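Local coordinates for protein levansucrase (Bacillus subtilis, PDB 1OYG) that belongs to the levansucrase/invertase family of enzymes, built on the five-bladed beta-propeller fold of that family, at residues T21-L26 against T261-Q266; P29-Q32 against K36-V39; L64-A67 against V71-Y74; Y353-N356 against G360-K363. One frame throughout, in Å; residues are numbered along the deposited sequence.

Contact 1 (T21-L26 against T261-Q266); sequences TRHDML and TSFFRQ
His23 and Phe263 mark the nearest approach of two helices, 22-26 and 261-266, whose axes run nearly square to each other and approach no closer than 11.8 Å, so one long aromatic side chain, Phe263, has to span the distance. Its CG lies anti to the backbone N, which sends the ring straight out toward the first turn of the other helix. His23 CB sits over one face of the Phe263 ring, 4.1 Å from the ring centroid, as a CH-pi contact, and the imidazole beyond it points its edge at the Phe263 face in a T-shaped stack, with centroids 5.4 Å apart and planes at 84°. Leu26 reaches Phe263 differently: its CD1 meets CZ at 3.6 Å in the plane of the ring, at the edge. Thr21 is the N-cap of its helix, and its OG1 takes a weak capping bond from Asp24 N. The aliphatic start of Arg22 passes near Phe263, but its guanidinium turns off to a salt bridge with Glu267, one turn further along helix 261-273, and to Thr339 O and Thr310 OG1. The backbones of Arg22 and His23 also bond to Tyr256 and Tyr257, in the loop leading into helix 261-273.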
loop_
_atom_site.group_PDB
_atom_site.type_symbol
_atom_site.label_atom_id
_atom_site.label_comp_id
_atom_site.label_asym_id
_atom_site.label_seq_id
_atom_site.Cartn_x
_atom_site.Cartn_y
_atom_site.Cartn_z
ATOM N N THR A 21 -6.619 -10.732 -13.216
ATOM C CA THR A 21 -6.562 -11.265 -14.575
ATOM C C THR A 21 -6.712 -10.183 -15.624
ATOM O O THR A 21 -7.299 -9.133 -15.379
ATOM C CB THR A 21 -7.650 -12.331 -14.812
ATOM O OG1 THR A 21 -8.948 -11.727 -14.765
ATOM C CG2 THR A 21 -7.661 -13.383 -13.712
ATOM N N ARG A 22 -6.211 -10.473 -16.817
ATOM C CA ARG A 22 -6.286 -9.532 -17.919
ATOM C C ARG A 22 -7.734 -9.268 -18.306
ATOM O O ARG A 22 -8.088 -8.142 -18.640
ATOM C CB ARG A 22 -5.508 -10.064 -19.120
ATOM C CG ARG A 22 -4.022 -10.252 -18.852
ATOM C CD ARG A 22 -3.206 -10.507 -20.092
ATOM N NE ARG A 22 -3.092 -9.316 -20.929
ATOM C CZ ARG A 22 -2.241 -8.321 -20.710
ATOM N NH1 ARG A 22 -1.392 -8.360 -19.693
ATOM N NH2 ARG A 22 -2.227 -7.279 -21.530
ATOM N N HIS A 23 -8.574 -10.297 -18.257
ATOM C CA HIS A 23 -9.967 -10.125 -18.647
ATOM C C HIS A 23 -10.664 -9.130 -17.724
ATOM O O HIS A 23 -11.410 -8.272 -18.190
ATOM C CB HIS A 23 -10.733 -11.448 -18.645
ATOM C CG HIS A 23 -12.198 -11.281 -18.909
ATOM N ND1 HIS A 23 -13.096 -10.939 -17.921
ATOM C CD2 HIS A 23 -12.915 -11.371 -20.054
ATOM C CE1 HIS A 23 -14.306 -10.846 -18.442
ATOM N NE2 HIS A 23 -14.225 -11.105 -19.734
ATOM N N ASP A 24 -10.425 -9.248 -16.422
ATOM C CA ASP A 24 -11.060 -8.353 -15.458
ATOM C C ASP A 24 -10.581 -6.918 -15.651
ATOM O O ASP A 24 -11.389 -5.996 -15.686
ATOM C CB ASP A 24 -10.814 -8.829 -14.023
ATOM C CG ASP A 24 -11.603 -10.088 -13.677
ATOM O OD1 ASP A 24 -12.495 -10.485 -14.460
ATOM O OD2 ASP A 24 -11.394 -10.751 -12.644
ATOM N N MET A 25 -9.272 -6.737 -15.811
ATOM C CA MET A 25 -8.703 -5.403 -15.984
ATOM C C MET A 25 -9.203 -4.731 -17.265
ATOM O O MET A 25 -9.363 -3.520 -17.301
ATOM C CB MET A 25 -7.170 -5.462 -16.000
ATOM C CG MET A 25 -6.531 -5.900 -14.691
ATOM S SD MET A 25 -6.907 -4.853 -13.275
ATOM C CE MET A 25 -6.121 -3.337 -13.727
ATOM N N LEU A 26 -9.463 -5.517 -18.308
ATOM C CA LEU A 26 -9.927 -4.965 -19.578
ATOM C C LEU A 26 -11.310 -4.325 -19.474
ATOM O O LEU A 26 -11.665 -3.491 -20.305
ATOM C CB LEU A 26 -9.946 -6.045 -20.669
ATOM C CG LEU A 26 -8.612 -6.346 -21.361
ATOM C CD1 LEU A 26 -8.727 -7.622 -22.179
ATOM C CD2 LEU A 26 -8.175 -5.178 -22.244
ATOM N N THR A 261 -10.524 -20.094 -22.947
ATOM C CA THR A 261 -9.375 -20.365 -23.811
ATOM C C THR A 261 -9.422 -19.477 -25.046
ATOM O O THR A 261 -8.382 -19.045 -25.522
ATOM C CB THR A 261 -9.289 -21.851 -24.190
ATOM O OG1 THR A 261 -8.804 -22.596 -23.069
ATOM C CG2 THR A 261 -8.229 -22.100 -25.281
ATOM N N SER A 262 -10.619 -19.186 -25.548
ATOM C CA SER A 262 -10.776 -18.291 -26.694
ATOM C C SER A 262 -10.189 -16.919 -26.379
ATOM O O SER A 262 -9.468 -16.341 -27.192
ATOM C CB SER A 262 -12.255 -18.144 -27.068
ATOM O OG SER A 262 -12.406 -17.342 -28.226
ATOM N N PHE A 263 -10.496 -16.404 -25.194
ATOM C CA PHE A 263 -9.959 -15.120 -24.773
ATOM C C PHE A 263 -8.443 -15.192 -24.622
ATOM O O PHE A 263 -7.740 -14.282 -25.053
ATOM C CB PHE A 263 -10.594 -14.641 -23.467
ATOM C CG PHE A 263 -9.930 -13.422 -22.904
ATOM C CD1 PHE A 263 -10.157 -12.174 -23.470
ATOM C CD2 PHE A 263 -9.033 -13.526 -21.850
ATOM C CE1 PHE A 263 -9.524 -11.042 -22.962
ATOM C CE2 PHE A 263 -8.391 -12.403 -21.347
ATOM C CZ PHE A 263 -8.637 -11.162 -21.901
ATOM N N PHE A 264 -7.941 -16.265 -24.017
ATOM C CA PHE A 264 -6.496 -16.439 -23.857
ATOM C C PHE A 264 -5.786 -16.391 -25.206
ATOM O O PHE A 264 -4.779 -15.715 -25.356
ATOM C CB PHE A 264 -6.155 -17.760 -23.155
ATOM C CG PHE A 264 -4.732 -18.203 -23.370
ATOM C CD1 PHE A 264 -3.699 -17.606 -22.665
ATOM C CD2 PHE A 264 -4.424 -19.193 -24.298
ATOM C CE1 PHE A 264 -2.381 -17.996 -22.863
ATOM C CE2 PHE A 264 -3.109 -19.586 -24.504
ATOM C CZ PHE A 264 -2.085 -18.988 -23.781
ATOM N N ARG A 265 -6.305 -17.117 -26.189
ATOM C CA ARG A 265 -5.666 -17.174 -27.504
ATOM C C ARG A 265 -5.583 -15.792 -28.142
ATOM O O ARG A 265 -4.534 -15.403 -28.655
ATOM C CB ARG A 265 -6.419 -18.132 -28.425
ATOM C CG ARG A 265 -6.173 -19.589 -28.098
ATOM C CD ARG A 265 -6.877 -20.558 -29.034
ATOM N NE ARG A 265 -6.813 -21.938 -28.558
ATOM C CZ ARG A 265 -5.752 -22.485 -27.975
ATOM N N GLN A 266 -6.687 -15.056 -28.090
ATOM C CA GLN A 266 -6.772 -13.726 -28.680
ATOM C C GLN A 266 -5.888 -12.720 -27.950
ATOM O O GLN A 266 -5.132 -11.982 -28.575
ATOM C CB GLN A 266 -8.218 -13.239 -28.652
ATOM C CG GLN A 266 -8.445 -11.902 -29.340
ATOM C CD GLN A 266 -9.914 -11.617 -29.580
ATOM O OE1 GLN A 266 -10.641 -12.476 -30.074
ATOM N NE2 GLN A 266 -10.353 -10.411 -29.230
#

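Contact 2 (P29-Q32 against K36-V39); sequences PEQQ and KYQV
Gln31 places CG anti to its own backbone N (chi1 -169°) and stays extended beyond it, while Tyr37 carries its ring anti to its carbonyl carbon; together these torsions lay the glutamine chain across the tyrosine at about a right angle. Gln31 CG packs 3.7 Å from Tyr37 CE2, and the backbone Gln31 O comes to the edge of the same ring, 3.5 Å from CD2. The amide plane is turned 54° from the ring. At the far end a water joins the two side chains: it accepts from Gln31 NE2 at 3.0 Å and lies 2.7 Å from Tyr37 OH. Lys36 CB covers one face of the Tyr37 ring. The chain here leaves the short helix 28-31, turns back within a few residues and runs along the four-stranded antiparallel sheet that holds strand 363-374, consistent with a blade of the propeller. Gln31 is fastened to that strand by OE1 to Thr368 OG1 and NE2 to Asn366 O, and both Gln31 and Tyr37 rest on Leu370. The turn itself is bridged by Gln38, whose extended chain delivers NE2 to Gln32 O at 2.8 Å. This bond is nearly straight at 168° and lies in the carbonyl plane as well as close to the plane of the Gln38 amide. The side-chain amide of Gln32 heads elsewhere, to Tyr349 OH and Asp347 OD1.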
loop_
_atom_site.group_PDB
_atom_site.type_symbol
_atom_site.label_atom_id
_atom_site.label_comp_id
_atom_site.label_asym_id
_atom_site.label_seq_id
_atom_site.Cartn_x
_atom_site.Cartn_y
_atom_site.Cartn_z
ATOM N N PRO A 29 -11.696 0.288 -18.018
ATOM C CA PRO A 29 -11.855 1.545 -18.770
ATOM C C PRO A 29 -13.307 2.010 -18.987
ATOM O O PRO A 29 -13.585 3.200 -18.833
ATOM C CB PRO A 29 -11.163 1.236 -20.099
ATOM C CG PRO A 29 -10.078 0.288 -19.708
ATOM C CD PRO A 29 -10.717 -0.604 -18.664
ATOM N N GLU A 30 -14.216 1.101 -19.323
ATOM C CA GLU A 30 -15.624 1.466 -19.478
ATOM C C GLU A 30 -16.300 1.640 -18.115
ATOM O O GLU A 30 -17.072 2.574 -17.920
ATOM C CB GLU A 30 -16.371 0.418 -20.309
ATOM C CG GLU A 30 -17.822 0.770 -20.633
ATOM C CD GLU A 30 -17.978 2.026 -21.481
ATOM O OE1 GLU A 30 -17.080 2.328 -22.293
ATOM O OE2 GLU A 30 -19.014 2.711 -21.346
ATOM N N GLN A 31 -15.999 0.742 -17.179
ATOM C CA GLN A 31 -16.627 0.743 -15.856
ATOM C C GLN A 31 -16.302 1.994 -15.044
ATOM O O GLN A 31 -17.148 2.497 -14.307
ATOM C CB GLN A 31 -16.186 -0.494 -15.071
ATOM C CG GLN A 31 -16.973 -0.740 -13.788
ATOM C CD GLN A 31 -16.375 -1.852 -12.958
ATOM O OE1 GLN A 31 -15.168 -2.092 -13.017
ATOM N NE2 GLN A 31 -17.213 -2.541 -12.193
ATOM N N GLN A 32 -15.083 2.500 -15.194
ATOM C CA GLN A 32 -14.600 3.623 -14.389
ATOM C C GLN A 32 -15.280 4.950 -14.718
ATOM O O GLN A 32 -15.095 5.932 -13.999
ATOM C CB GLN A 32 -13.079 3.766 -14.521
ATOM C CG GLN A 32 -12.602 4.278 -15.878
ATOM C CD GLN A 32 -11.096 4.324 -15.983
ATOM O OE1 GLN A 32 -10.411 3.388 -15.576
ATOM N NE2 GLN A 32 -10.574 5.415 -16.533
ATOM N N LYS A 36 -19.651 6.028 -9.102
ATOM C CA LYS A 36 -19.555 5.128 -7.951
ATOM C C LYS A 36 -18.131 4.669 -7.666
ATOM O O LYS A 36 -17.819 4.301 -6.540
ATOM C CB LYS A 36 -20.421 3.880 -8.169
ATOM C CG LYS A 36 -21.904 4.111 -8.010
ATOM C CD LYS A 36 -22.692 2.834 -8.286
ATOM C CE LYS A 36 -24.185 3.051 -8.081
ATOM N NZ LYS A 36 -24.986 1.826 -8.356
ATOM N N TYR A 37 -17.285 4.664 -8.695
ATOM C CA TYR A 37 -15.917 4.175 -8.584
ATOM C C TYR A 37 -14.872 5.274 -8.751
ATOM O O TYR A 37 -13.726 4.981 -9.060
ATOM C CB TYR A 37 -15.675 3.081 -9.631
ATOM C CG TYR A 37 -16.809 2.090 -9.723
ATOM C CD1 TYR A 37 -17.162 1.307 -8.627
ATOM C CD2 TYR A 37 -17.541 1.945 -10.895
ATOM C CE1 TYR A 37 -18.213 0.407 -8.703
ATOM C CE2 TYR A 37 -18.582 1.046 -10.982
ATOM C CZ TYR A 37 -18.919 0.280 -9.885
ATOM O OH TYR A 37 -19.964 -0.612 -9.971
ATOM N N GLN A 38 -15.256 6.526 -8.526
ATOM C CA GLN A 38 -14.363 7.653 -8.782
ATOM C C GLN A 38 -14.011 8.407 -7.509
ATOM O O GLN A 38 -14.879 8.709 -6.697
ATOM C CB GLN A 38 -14.991 8.615 -9.788
ATOM C CG GLN A 38 -15.125 8.031 -11.183
ATOM C CD GLN A 38 -15.747 8.988 -12.172
ATOM O OE1 GLN A 38 -16.181 10.082 -11.807
ATOM N NE2 GLN A 38 -15.801 8.577 -13.431
ATOM N N VAL A 39 -12.729 8.711 -7.349
ATOM C CA VAL A 39 -12.295 9.662 -6.336
ATOM C C VAL A 39 -13.026 10.972 -6.632
ATOM O O VAL A 39 -13.008 11.439 -7.774
ATOM C CB VAL A 39 -10.764 9.878 -6.389
ATOM C CG1 VAL A 39 -10.333 10.977 -5.423
ATOM C CG2 VAL A 39 -10.026 8.573 -6.086
HETATM O O HOH W 1 -20.128 -1.840 -12.400
#

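Contact 3 (L64-A67 against V71-Y74); sequences LQNA and VANY
Leu64 meets Ala72 twice, once through its carbonyl and once through its side chain. Leu64 O accepts from Ala72 N at 2.9 Å, in a bond nearly straight at the hydrogen (169°) whose donor stands somewhat tilted from the carbonyl plane. Because CG is anti to the backbone N, the isobutyl group swings over the returning chain: CG rests 3.7 Å from Ala72 CB, and CD2 comes within 4.1 Å of Tyr74 CB. Gln65 follows, its backbone in a single beta bridge with Val71; its CB points away, and NE2 is bonded to Gly69 O inside the intervening turn. At Asn66 the side chain comes back to the contact. Its OD1 lies 3.6 Å from Ala72 CB and accepts a hydrogen bond from a water at 2.7 Å, which in turn accepts from Asn73 N at 3.1 Å; ND2 is bonded to Thr70 OG1. The turn follows strand 57-65 and leads toward strand 77-85, its neighbour in the sheet, while Phe143 of strand 135-143 packs against Leu64, Ala72 and Tyr74. A second water, 2.8 Å from Ala72 O, also lies within bonding distance of Leu64 O. The chemistry is therefore split: the leucine, alanine and tyrosine carbons make a greasy patch against the sheet, while one direct backbone bond and the water bridging Asn66 OD1 and Asn73 N serve polar groups of the turn.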
loop_
_atom_site.group_PDB
_atom_site.type_symbol
_atom_site.label_atom_id
_atom_site.label_comp_id
_atom_site.label_asym_id
_atom_site.label_seq_id
_atom_site.Cartn_x
_atom_site.Cartn_y
_atom_site.Cartn_z
ATOM N N LEU A 64 -2.107 4.886 13.449
ATOM C CA LEU A 64 -1.944 3.845 14.442
ATOM C C LEU A 64 -3.298 3.160 14.556
ATOM O O LEU A 64 -4.323 3.817 14.762
ATOM C CB LEU A 64 -1.513 4.435 15.783
ATOM C CG LEU A 64 -1.365 3.466 16.954
ATOM C CD1 LEU A 64 -0.179 2.538 16.751
ATOM C CD2 LEU A 64 -1.212 4.252 18.234
ATOM N N GLN A 65 -3.289 1.841 14.398
ATOM C CA GLN A 65 -4.499 1.027 14.331
ATOM C C GLN A 65 -4.548 0.002 15.455
ATOM O O GLN A 65 -3.522 -0.459 15.929
ATOM C CB GLN A 65 -4.544 0.288 12.990
ATOM C CG GLN A 65 -4.770 1.202 11.794
ATOM C CD GLN A 65 -4.736 0.462 10.468
ATOM O OE1 GLN A 65 -3.695 -0.058 10.069
ATOM N NE2 GLN A 65 -5.868 0.422 9.781
ATOM N N ASN A 66 -5.754 -0.342 15.879
ATOM C CA ASN A 66 -5.977 -1.550 16.657
ATOM C C ASN A 66 -5.784 -2.770 15.758
ATOM O O ASN A 66 -5.680 -2.636 14.542
ATOM C CB ASN A 66 -7.382 -1.523 17.254
ATOM C CG ASN A 66 -7.633 -0.272 18.070
ATOM O OD1 ASN A 66 -6.840 0.076 18.951
ATOM N ND2 ASN A 66 -8.725 0.427 17.770
ATOM N N ALA A 67 -5.743 -3.961 16.345
ATOM C CA ALA A 67 -5.414 -5.166 15.581
ATOM C C ALA A 67 -6.378 -5.435 14.417
ATOM O O ALA A 67 -5.976 -6.018 13.416
ATOM C CB ALA A 67 -5.349 -6.371 16.508
ATOM N N VAL A 71 -9.110 2.683 14.119
ATOM C CA VAL A 71 -8.141 3.687 14.536
ATOM C C VAL A 71 -7.947 3.613 16.049
ATOM O O VAL A 71 -8.912 3.543 16.814
ATOM C CB VAL A 71 -8.594 5.099 14.099
ATOM C CG1 VAL A 71 -7.670 6.169 14.659
ATOM C CG2 VAL A 71 -8.644 5.189 12.572
ATOM N N ALA A 72 -6.686 3.591 16.467
ATOM C CA ALA A 72 -6.333 3.485 17.876
ATOM C C ALA A 72 -6.453 4.823 18.592
ATOM O O ALA A 72 -6.357 5.890 17.983
ATOM C CB ALA A 72 -4.920 2.950 18.021
ATOM N N ASN A 73 -6.664 4.743 19.899
ATOM C CA ASN A 73 -6.637 5.898 20.779
ATOM C C ASN A 73 -5.467 5.722 21.740
ATOM O O ASN A 73 -5.513 4.881 22.646
ATOM C CB ASN A 73 -7.960 6.015 21.539
ATOM C CG ASN A 73 -8.071 7.306 22.318
ATOM O OD1 ASN A 73 -7.079 7.801 22.839
ATOM N ND2 ASN A 73 -9.276 7.856 22.402
ATOM N N TYR A 74 -4.407 6.490 21.504
ATOM C CA TYR A 74 -3.226 6.475 22.343
ATOM C C TYR A 74 -3.288 7.598 23.364
ATOM O O TYR A 74 -2.980 8.744 23.050
ATOM C CB TYR A 74 -1.954 6.621 21.498
ATOM C CG TYR A 74 -0.705 6.394 22.309
ATOM C CD1 TYR A 74 -0.273 5.104 22.592
ATOM C CD2 TYR A 74 0.027 7.458 22.818
ATOM C CE1 TYR A 74 0.860 4.870 23.346
ATOM C CE2 TYR A 74 1.168 7.236 23.585
ATOM C CZ TYR A 74 1.575 5.934 23.846
ATOM O OH TYR A 74 2.703 5.682 24.593
HETATM O O HOH W 2 -4.429 6.548 16.075
HETATM O O HOH W 3 -7.063 1.896 20.979
#

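Contact 4 (Y353-N356 against G360-K363); sequences YVSN and GPYK
Ser355 meets the ring of Tyr362 over its face. Tyr362 holds CG anti to its carbonyl carbon (chi1 -78°), which lays its ring beneath the serine, and Ser355 CB sits almost squarely over the ring centre, 3.5 Å from the centroid and 12° off the normal, a close CH-pi contact. The backbone around Tyr353 C and Val354 N lies at the edge of the same ring. Ser355 OG, anti to its own backbone N, is thereby directed at Pro361 O, 2.9 Å away; Ser357 O is also within reach of its single proton, so the hydroxyl may share or alternate between the two. Tyr362 OH bonds to Leu358 O in the connecting turn. This is the closed end of a beta hairpin in which strand 348-355 turns into strand 363-374, adjacent members of a four-stranded antiparallel sheet, with a cis peptide before Pro361 in the link. Val354 and Lys363 form the antiparallel hydrogen-bonded pair: Val354 N gives to Lys363 O at 2.8 Å, and Lys363 N returns to Val354 O at 2.9 Å. Their side chains share one face of the sheet, where Val354 CG1, wedged between its own N and carbonyl carbon, stands 3.6 Å from Lys363 O. Tyr353 puts its CB 3.8 Å from Tyr362 CB, but its ring leads away from the turn toward Ile20 and Ile306. Tyr362 N, facing outward from the hairpin, bonds to Ser18 OG, and the ring of Tyr362 packs on Trp327, Leu329 and Leu305.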
loop_
_atom_site.group_PDB
_atom_site.type_symbol
_atom_site.label_atom_id
_atom_site.label_comp_id
_atom_site.label_asym_id
_atom_site.label_seq_id
_atom_site.Cartn_x
_atom_site.Cartn_y
_atom_site.Cartn_z
ATOM N N TYR A 353 -10.681 -6.655 -3.463
ATOM C CA TYR A 353 -11.057 -8.059 -3.540
ATOM C C TYR A 353 -11.700 -8.449 -2.218
ATOM O O TYR A 353 -11.496 -7.790 -1.202
ATOM C CB TYR A 353 -9.820 -8.922 -3.872
ATOM C CG TYR A 353 -9.179 -8.398 -5.127
ATOM C CD1 TYR A 353 -9.565 -8.876 -6.371
ATOM C CD2 TYR A 353 -8.290 -7.327 -5.079
ATOM C CE1 TYR A 353 -9.039 -8.338 -7.536
ATOM C CE2 TYR A 353 -7.763 -6.780 -6.233
ATOM C CZ TYR A 353 -8.143 -7.287 -7.458
ATOM O OH TYR A 353 -7.637 -6.740 -8.606
ATOM N N VAL A 354 -12.488 -9.513 -2.246
ATOM C CA VAL A 354 -13.271 -9.921 -1.092
ATOM C C VAL A 354 -13.202 -11.434 -0.906
ATOM O O VAL A 354 -13.154 -12.191 -1.878
ATOM C CB VAL A 354 -14.743 -9.421 -1.202
ATOM C CG1 VAL A 354 -15.441 -9.993 -2.428
ATOM C CG2 VAL A 354 -15.525 -9.717 0.071
ATOM N N SER A 355 -13.182 -11.850 0.355
ATOM C CA SER A 355 -13.150 -13.258 0.727
ATOM C C SER A 355 -13.948 -13.472 2.003
ATOM O O SER A 355 -14.187 -12.541 2.765
ATOM C CB SER A 355 -11.707 -13.706 0.950
ATOM O OG SER A 355 -11.640 -15.089 1.249
ATOM N N ASN A 356 -14.362 -14.708 2.232
ATOM C CA ASN A 356 -14.975 -15.086 3.498
ATOM C C ASN A 356 -13.935 -15.370 4.584
ATOM O O ASN A 356 -14.286 -15.499 5.753
ATOM C CB ASN A 356 -15.878 -16.305 3.298
ATOM C CG ASN A 356 -17.069 -16.011 2.404
ATOM O OD1 ASN A 356 -17.498 -14.864 2.278
ATOM N ND2 ASN A 356 -17.618 -17.055 1.788
ATOM N N GLY A 360 -8.118 -16.232 2.071
ATOM C CA GLY A 360 -8.669 -16.398 0.735
ATOM C C GLY A 360 -9.612 -17.581 0.594
ATOM O O GLY A 360 -9.924 -18.246 1.584
ATOM N N PRO A 361 -10.066 -17.867 -0.628
ATOM C CA PRO A 361 -9.674 -17.145 -1.846
ATOM C C PRO A 361 -10.374 -15.795 -2.019
ATOM O O PRO A 361 -11.509 -15.618 -1.575
ATOM C CB PRO A 361 -10.107 -18.103 -2.962
ATOM C CG PRO A 361 -11.258 -18.845 -2.394
ATOM C CD PRO A 361 -11.014 -18.954 -0.921
ATOM N N TYR A 362 -9.693 -14.870 -2.686
ATOM C CA TYR A 362 -10.217 -13.536 -2.941
ATOM C C TYR A 362 -10.768 -13.414 -4.355
ATOM O O TYR A 362 -10.141 -13.870 -5.311
ATOM C CB TYR A 362 -9.117 -12.502 -2.710
ATOM C CG TYR A 362 -8.892 -12.233 -1.247
ATOM C CD1 TYR A 362 -7.999 -12.999 -0.505
ATOM C CD2 TYR A 362 -9.604 -11.238 -0.589
ATOM C CE1 TYR A 362 -7.807 -12.765 0.844
ATOM C CE2 TYR A 362 -9.417 -10.994 0.754
ATOM C CZ TYR A 362 -8.515 -11.759 1.470
ATOM O OH TYR A 362 -8.333 -11.515 2.808
ATOM N N LYS A 363 -11.943 -12.802 -4.473
ATOM C CA LYS A 363 -12.583 -12.550 -5.765
ATOM C C LYS A 363 -12.794 -11.039 -5.930
ATOM O O LYS A 363 -12.869 -10.323 -4.941
ATOM C CB LYS A 363 -13.898 -13.328 -5.865
ATOM C CG LYS A 363 -13.701 -14.840 -5.710
ATOM C CD LYS A 363 -14.985 -15.629 -5.922
ATOM C CE LYS A 363 -14.704 -17.132 -5.977
ATOM N NZ LYS A 363 -15.906 -17.936 -6.342
HETATM O O HOH W 4 -13.947 -16.940 0.276
#

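How the contacts relate
Contact 3 is the most buried of the four; the others are only partly so. Contacts 2, 3 and 4 each close a short turn, whereas contact 1 joins helices 235 residues apart, and contacts 2 and 3 fall inside the loop it closes. Contacts 2 and 4 share strand 363-374: contact 4 forms its start, and contact 2 leans on it from Asn366 to Lys373. Ile20 links contacts 1 and 4, touched by Met25 and by Tyr353. The chemistry follows position: aromatic and apolar between the helices, side-chain amide and water at contact 2, a mix of backbone bond, water and carbon packing at contact 3, and paired strand bonds and a serine over a tyrosine face at contact 4.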